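Local coordinates for DNA topoisomerase 2-associated protein PAT1 (Saccharomyces cerevisiae, PDB 5LMG) that activates mRNA decapping and represses translation, its C-terminal domain binding directly to the decapping enzyme Dcp2 and the exonuclease Xrn1, at residues 84-89 with 94-99; 48-53 with 89-94. The protein carries 2 engineered substitutions. All coordinates share one frame; numbering follows the deposited sequence.

How the interactions relate
Interactions 1 and 2 share the loop between helices 78-82 and 95-99, and their centres lie about 7 Å apart. Asn94 belongs to both segment pairs, but only in interaction 1 does its side chain do the work; interaction 2 uses Tyr91, three residues earlier on the same loop. Ile51 of helix 48-70 joins the two: its CD1 lies 3.7 Å from Pro95 O, and its CG2 lies 3.8 Å from Met99 CA. Interaction 1 is buried and hydrogen-bonded, whereas interaction 2 is an aromatic contact at the surface. The bound magnesium ion is about 12 Å from the side chain of Ile86 in interaction 1.

Interaction 1 of 2, residues 84-89 with 94-99; sequences LHIDDS and NPFISM
Asn94 is the N-cap of helix 95-99, and its amide ties the start of this helix to the loop of residues 84-89. With CG anti to the backbone N (chi1 -178°), the carboxamide lies beside its own carbonyl carbon, where OD1 serves the helix N-terminus and ND2 the loop. OD1 accepts Phe96 N at 3.0 Å, the donor standing above the carbonyl plane, which closes the capping bond. On the other branch ND2 is ringed by three loop carbonyls. The bond to His85 O is 3.0 Å long and lies in the plane of that carbonyl, though its N-H...O angle is only 133°; ND2 also reaches Asp88 O at 2.8 Å and Ile86 O at 3.1 Å, both weak and more sharply bent. A leucine here would take away both the cap and the amide donor, and would probably leave Phe96 N and the gathered carbonyls without their mate, setting the loop free to shift.

Van der Waals contacts surround this polar centre. Ile86 CD1 lies over one face of the Phe96 ring, 4.1 Å from its centroid, a CH-pi contact displaced toward the rim. Leu84 O sits at the edge of that ring and also meets Met99 CE at 3.4 Å. Pro95, in the first turn, places CB against His85 CB at 3.9 Å, while its CD touches Asp88 OD1. Helix 118-130 packs on Ile86 and Phe96 through Ile124, and helix 48-70 on Leu84 through Val58. Asparagine at the cap with proline next to it is a classic helix start, here tying the connecting loop back onto helix 95-99 within a predominantly helical chain.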
loop_
_atom_site.group_PDB
_atom_site.type_symbol
_atom_site.label_atom_id
_atom_site.label_comp_id
_atom_site.label_asym_id
_atom_site.label_seq_id
_atom_site.Cartn_x
_atom_site.Cartn_y
_atom_site.Cartn_z
ATOM N N LEU A 84 -25.367 5.288 -3.205
ATOM C CA LEU A 84 -24.032 4.690 -3.359
ATOM C C LEU A 84 -24.001 3.377 -4.173
ATOM O O LEU A 84 -22.940 3.014 -4.695
ATOM C CB LEU A 84 -23.350 4.480 -1.995
ATOM C CG LEU A 84 -22.952 5.701 -1.164
ATOM C CD1 LEU A 84 -22.417 5.265 0.185
ATOM C CD2 LEU A 84 -21.893 6.540 -1.865
ATOM N N HIS A 85 -25.146 2.657 -4.251
ATOM C CA HIS A 85 -25.339 1.398 -4.997
ATOM C C HIS A 85 -24.366 0.273 -4.610
ATOM O O HIS A 85 -23.873 -0.429 -5.496
ATOM C CB HIS A 85 -25.299 1.659 -6.523
ATOM C CG HIS A 85 -26.427 2.501 -7.022
ATOM N ND1 HIS A 85 -26.472 3.860 -6.784
ATOM C CD2 HIS A 85 -27.511 2.145 -7.748
ATOM C CE1 HIS A 85 -27.583 4.290 -7.362
ATOM N NE2 HIS A 85 -28.242 3.292 -7.954
ATOM N N ILE A 86 -24.080 0.105 -3.302
ATOM C CA ILE A 86 -23.163 -0.936 -2.820
ATOM C C ILE A 86 -23.791 -2.343 -2.958
ATOM O O ILE A 86 -23.112 -3.260 -3.430
ATOM C CB ILE A 86 -22.620 -0.621 -1.392
ATOM C CG1 ILE A 86 -21.328 0.201 -1.485
ATOM C CG2 ILE A 86 -22.368 -1.882 -0.538
ATOM C CD1 ILE A 86 -21.488 1.568 -1.105
ATOM N N ASP A 87 -25.082 -2.495 -2.583
ATOM C CA ASP A 87 -25.814 -3.769 -2.665
ATOM C C ASP A 87 -26.360 -4.067 -4.082
ATOM O O ASP A 87 -27.040 -5.081 -4.285
ATOM C CB ASP A 87 -26.924 -3.836 -1.595
ATOM C CG ASP A 87 -26.412 -3.909 -0.164
ATOM O OD1 ASP A 87 -25.543 -4.767 0.116
ATOM O OD2 ASP A 87 -26.915 -3.140 0.685
ATOM N N ASP A 88 -26.027 -3.199 -5.058
ATOM C CA ASP A 88 -26.418 -3.312 -6.462
ATOM C C ASP A 88 -25.493 -4.309 -7.202
ATOM O O ASP A 88 -24.302 -4.038 -7.392
ATOM C CB ASP A 88 -26.401 -1.916 -7.113
ATOM C CG ASP A 88 -26.933 -1.854 -8.527
ATOM O OD1 ASP A 88 -26.190 -2.228 -9.458
ATOM O OD2 ASP A 88 -28.065 -1.359 -8.711
ATOM N N SER A 89 -26.050 -5.470 -7.597
ATOM C CA SER A 89 -25.333 -6.530 -8.319
ATOM C C SER A 89 -25.744 -6.564 -9.806
ATOM O O SER A 89 -25.377 -7.490 -10.534
ATOM C CB SER A 89 -25.580 -7.884 -7.657
ATOM O OG SER A 89 -25.241 -7.882 -6.279
ATOM N N ASN A 94 -19.475 -2.962 -10.022
ATOM C CA ASN A 94 -20.368 -2.232 -9.113
ATOM C C ASN A 94 -20.285 -0.689 -9.303
ATOM O O ASN A 94 -19.172 -0.158 -9.410
ATOM C CB ASN A 94 -20.084 -2.652 -7.660
ATOM C CG ASN A 94 -20.975 -2.004 -6.635
ATOM O OD1 ASN A 94 -20.671 -0.931 -6.117
ATOM N ND2 ASN A 94 -22.079 -2.653 -6.297
ATOM N N PRO A 95 -21.434 0.039 -9.373
ATOM C CA PRO A 95 -21.373 1.506 -9.572
ATOM C C PRO A 95 -20.514 2.280 -8.564
ATOM O O PRO A 95 -19.935 3.301 -8.939
ATOM C CB PRO A 95 -22.842 1.937 -9.525
ATOM C CG PRO A 95 -23.605 0.711 -9.923
ATOM C CD PRO A 95 -22.835 -0.426 -9.306
ATOM N N PHE A 96 -20.405 1.788 -7.303
ATOM C CA PHE A 96 -19.567 2.423 -6.282
ATOM C C PHE A 96 -18.080 2.349 -6.676
ATOM O O PHE A 96 -17.367 3.338 -6.518
ATOM C CB PHE A 96 -19.809 1.831 -4.882
ATOM C CG PHE A 96 -18.928 2.425 -3.810
ATOM C CD1 PHE A 96 -19.219 3.670 -3.257
ATOM C CD2 PHE A 96 -17.795 1.751 -3.365
ATOM C CE1 PHE A 96 -18.396 4.228 -2.278
ATOM C CE2 PHE A 96 -16.973 2.307 -2.382
ATOM C CZ PHE A 96 -17.282 3.541 -1.842
ATOM N N ILE A 97 -17.635 1.180 -7.190
ATOM C CA ILE A 97 -16.266 0.931 -7.650
ATOM C C ILE A 97 -15.915 1.896 -8.790
ATOM O O ILE A 97 -14.833 2.478 -8.770
ATOM C CB ILE A 97 -16.025 -0.576 -8.000
ATOM C CG1 ILE A 97 -16.142 -1.486 -6.746
ATOM C CG2 ILE A 97 -14.704 -0.828 -8.764
ATOM C CD1 ILE A 97 -15.008 -1.354 -5.658
ATOM N N SER A 98 -16.840 2.098 -9.741
ATOM C CA SER A 98 -16.631 3.038 -10.852
ATOM C C SER A 98 -16.584 4.501 -10.406
ATOM O O SER A 98 -15.808 5.270 -10.980
ATOM C CB SER A 98 -17.671 2.832 -11.942
ATOM O OG SER A 98 -17.273 1.742 -12.757
ATOM N N MET A 99 -17.365 4.873 -9.353
ATOM C CA MET A 99 -17.384 6.231 -8.782
ATOM C C MET A 99 -15.997 6.611 -8.238
ATOM O O MET A 99 -15.615 7.784 -8.273
ATOM C CB MET A 99 -18.465 6.369 -7.692
ATOM C CG MET A 99 -19.863 6.578 -8.263
ATOM S SD MET A 99 -21.105 7.219 -7.090
ATOM C CE MET A 99 -21.537 5.730 -6.233
#

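Interaction 2 of 2, residues 48-53 with 89-94; sequences KKFILE and SSYDVN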
loop_
_atom_site.group_PDB
_atom_site.type_symbol
_atom_site.label_atom_id
_atom_site.label_comp_id
_atom_site.label_asym_id
_atom_site.label_seq_id
_atom_site.Cartn_x
_atom_site.Cartn_y
_atom_site.Cartn_z
ATOM N N LYS A 48 -20.093 6.522 -18.454
ATOM C CA LYS A 48 -19.526 7.751 -17.885
ATOM C C LYS A 48 -20.576 8.749 -17.390
ATOM O O LYS A 48 -20.433 9.259 -16.279
ATOM C CB LYS A 48 -18.553 8.419 -18.874
ATOM C CG LYS A 48 -17.681 9.502 -18.246
ATOM C CD LYS A 48 -16.750 10.135 -19.259
ATOM C CE LYS A 48 -15.862 11.167 -18.617
ATOM N NZ LYS A 48 -14.865 11.699 -19.578
ATOM N N LYS A 49 -21.615 9.029 -18.207
ATOM C CA LYS A 49 -22.678 9.978 -17.852
ATOM C C LYS A 49 -23.537 9.501 -16.673
ATOM O O LYS A 49 -23.999 10.330 -15.883
ATOM C CB LYS A 49 -23.538 10.347 -19.072
ATOM C CG LYS A 49 -22.849 11.342 -19.997
ATOM C CD LYS A 49 -23.676 11.670 -21.227
ATOM C CE LYS A 49 -22.872 12.464 -22.229
ATOM N NZ LYS A 49 -23.676 12.830 -23.424
ATOM N N PHE A 50 -23.716 8.174 -16.538
ATOM C CA PHE A 50 -24.485 7.573 -15.448
ATOM C C PHE A 50 -23.719 7.669 -14.113
ATOM O O PHE A 50 -24.314 8.036 -13.100
ATOM C CB PHE A 50 -24.868 6.117 -15.790
ATOM C CG PHE A 50 -25.403 5.296 -14.640
ATOM C CD1 PHE A 50 -26.658 5.558 -14.098
ATOM C CD2 PHE A 50 -24.658 4.254 -14.102
ATOM C CE1 PHE A 50 -27.149 4.804 -13.030
ATOM C CE2 PHE A 50 -25.150 3.499 -13.033
ATOM C CZ PHE A 50 -26.392 3.778 -12.505
ATOM N N ILE A 51 -22.403 7.363 -14.128
ATOM C CA ILE A 51 -21.534 7.417 -12.947
ATOM C C ILE A 51 -21.362 8.885 -12.471
ATOM O O ILE A 51 -21.514 9.156 -11.271
ATOM C CB ILE A 51 -20.194 6.644 -13.172
ATOM C CG1 ILE A 51 -20.431 5.118 -13.443
ATOM C CG2 ILE A 51 -19.195 6.859 -12.032
ATOM C CD1 ILE A 51 -21.184 4.264 -12.339
ATOM N N LEU A 52 -21.134 9.827 -13.420
ATOM C CA LEU A 52 -21.012 11.260 -13.114
ATOM C C LEU A 52 -22.297 11.810 -12.500
ATOM O O LEU A 52 -22.227 12.650 -11.600
ATOM C CB LEU A 52 -20.570 12.084 -14.336
ATOM C CG LEU A 52 -19.120 11.872 -14.807
ATOM C CD1 LEU A 52 -18.872 12.571 -16.123
ATOM C CD2 LEU A 52 -18.107 12.326 -13.764
ATOM N N GLU A 53 -23.466 11.270 -12.931
ATOM C CA GLU A 53 -24.782 11.622 -12.396
ATOM C C GLU A 53 -24.910 11.084 -10.969
ATOM O O GLU A 53 -25.422 11.795 -10.101
ATOM C CB GLU A 53 -25.908 11.070 -13.289
ATOM C CG GLU A 53 -27.295 11.574 -12.922
ATOM C CD GLU A 53 -28.460 10.786 -13.495
ATOM O OE1 GLU A 53 -28.516 9.552 -13.281
ATOM O OE2 GLU A 53 -29.349 11.416 -14.114
ATOM N N SER A 89 -26.050 -5.470 -7.597
ATOM C CA SER A 89 -25.333 -6.530 -8.319
ATOM C C SER A 89 -25.744 -6.564 -9.806
ATOM O O SER A 89 -25.377 -7.490 -10.534
ATOM C CB SER A 89 -25.580 -7.884 -7.657
ATOM O OG SER A 89 -25.241 -7.882 -6.279
ATOM N N SER A 90 -26.474 -5.520 -10.250
ATOM C CA SER A 90 -27.008 -5.337 -11.604
ATOM C C SER A 90 -25.960 -5.199 -12.715
ATOM O O SER A 90 -26.268 -5.480 -13.878
ATOM C CB SER A 90 -27.951 -4.136 -11.635
ATOM O OG SER A 90 -29.010 -4.290 -10.703
ATOM N N TYR A 91 -24.738 -4.750 -12.365
ATOM C CA TYR A 91 -23.656 -4.506 -13.325
ATOM C C TYR A 91 -22.434 -5.400 -13.095
ATOM O O TYR A 91 -22.213 -5.866 -11.973
ATOM C CB TYR A 91 -23.240 -3.023 -13.284
ATOM C CG TYR A 91 -24.371 -2.041 -13.516
ATOM C CD1 TYR A 91 -25.114 -1.537 -12.452
ATOM C CD2 TYR A 91 -24.674 -1.586 -14.797
ATOM C CE1 TYR A 91 -26.145 -0.619 -12.658
ATOM C CE2 TYR A 91 -25.695 -0.660 -15.013
ATOM C CZ TYR A 91 -26.430 -0.181 -13.941
ATOM O OH TYR A 91 -27.439 0.733 -14.150
ATOM N N ASP A 92 -21.628 -5.610 -14.165
ATOM C CA ASP A 92 -20.383 -6.394 -14.142
ATOM C C ASP A 92 -19.364 -5.799 -13.153
ATOM O O ASP A 92 -18.665 -6.547 -12.465
ATOM C CB ASP A 92 -19.781 -6.503 -15.553
ATOM C CG ASP A 92 -20.604 -7.355 -16.508
ATOM O OD1 ASP A 92 -20.643 -8.594 -16.317
ATOM O OD2 ASP A 92 -21.184 -6.787 -17.461
ATOM N N VAL A 93 -19.306 -4.451 -13.079
ATOM C CA VAL A 93 -18.477 -3.675 -12.155
ATOM C C VAL A 93 -19.455 -2.793 -11.357
ATOM O O VAL A 93 -20.212 -2.017 -11.949
ATOM C CB VAL A 93 -17.373 -2.842 -12.874
ATOM C CG1 VAL A 93 -16.631 -1.939 -11.890
ATOM C CG2 VAL A 93 -16.387 -3.748 -13.609
ATOM N N ASN A 94 -19.475 -2.962 -10.022
ATOM C CA ASN A 94 -20.368 -2.232 -9.113
ATOM C C ASN A 94 -20.285 -0.689 -9.303
ATOM O O ASN A 94 -19.172 -0.158 -9.410
ATOM C CB ASN A 94 -20.084 -2.652 -7.660
ATOM C CG ASN A 94 -20.975 -2.004 -6.635
ATOM O OD1 ASN A 94 -20.671 -0.931 -6.117
ATOM N ND2 ASN A 94 -22.079 -2.653 -6.297
#
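The hydroxyl oxygen of Tyr91 rests against the far end of the Phe50 ring, where it meets two carbons: OH is 3.6 Å from Phe50 CZ and 3.8 Å from Phe50 CE2. These are van der Waals contacts, and the ring carbon behind the hydroxyl adds another, Tyr91 CZ lying 4.0 Å from Phe50 CE2. The two side chains approach from opposite directions, Tyr91 OH and CZ set against Phe50 CE2 and CZ. Their ring centroids are 5.7 Å apart and the planes are inclined at 35°.

Phe50 belongs to the first turn of helix 48-70. Its CB points toward the loop, and with CG anti to the backbone N (chi1 168°) the CE2 and CZ atoms of the ring come up to Tyr91. Tyr91 answers from an irregular loop in which its own backbone is extended. The join is small, burying 85 Å² in all, and both residues remain partly exposed, so this is a surface touch that rests on two side chains.

Deeper in, the surrounding elements are also joined. Ile51 reaches helix 95-99 at Ser98, while Val93 is hydrogen-bonded through its backbone to Lys44, ahead of helix 48-70. The aromatic pair therefore bridges the start of helix 48-70 and the loop leading into helix 95-99, at the outer margin of the packing between these two helices.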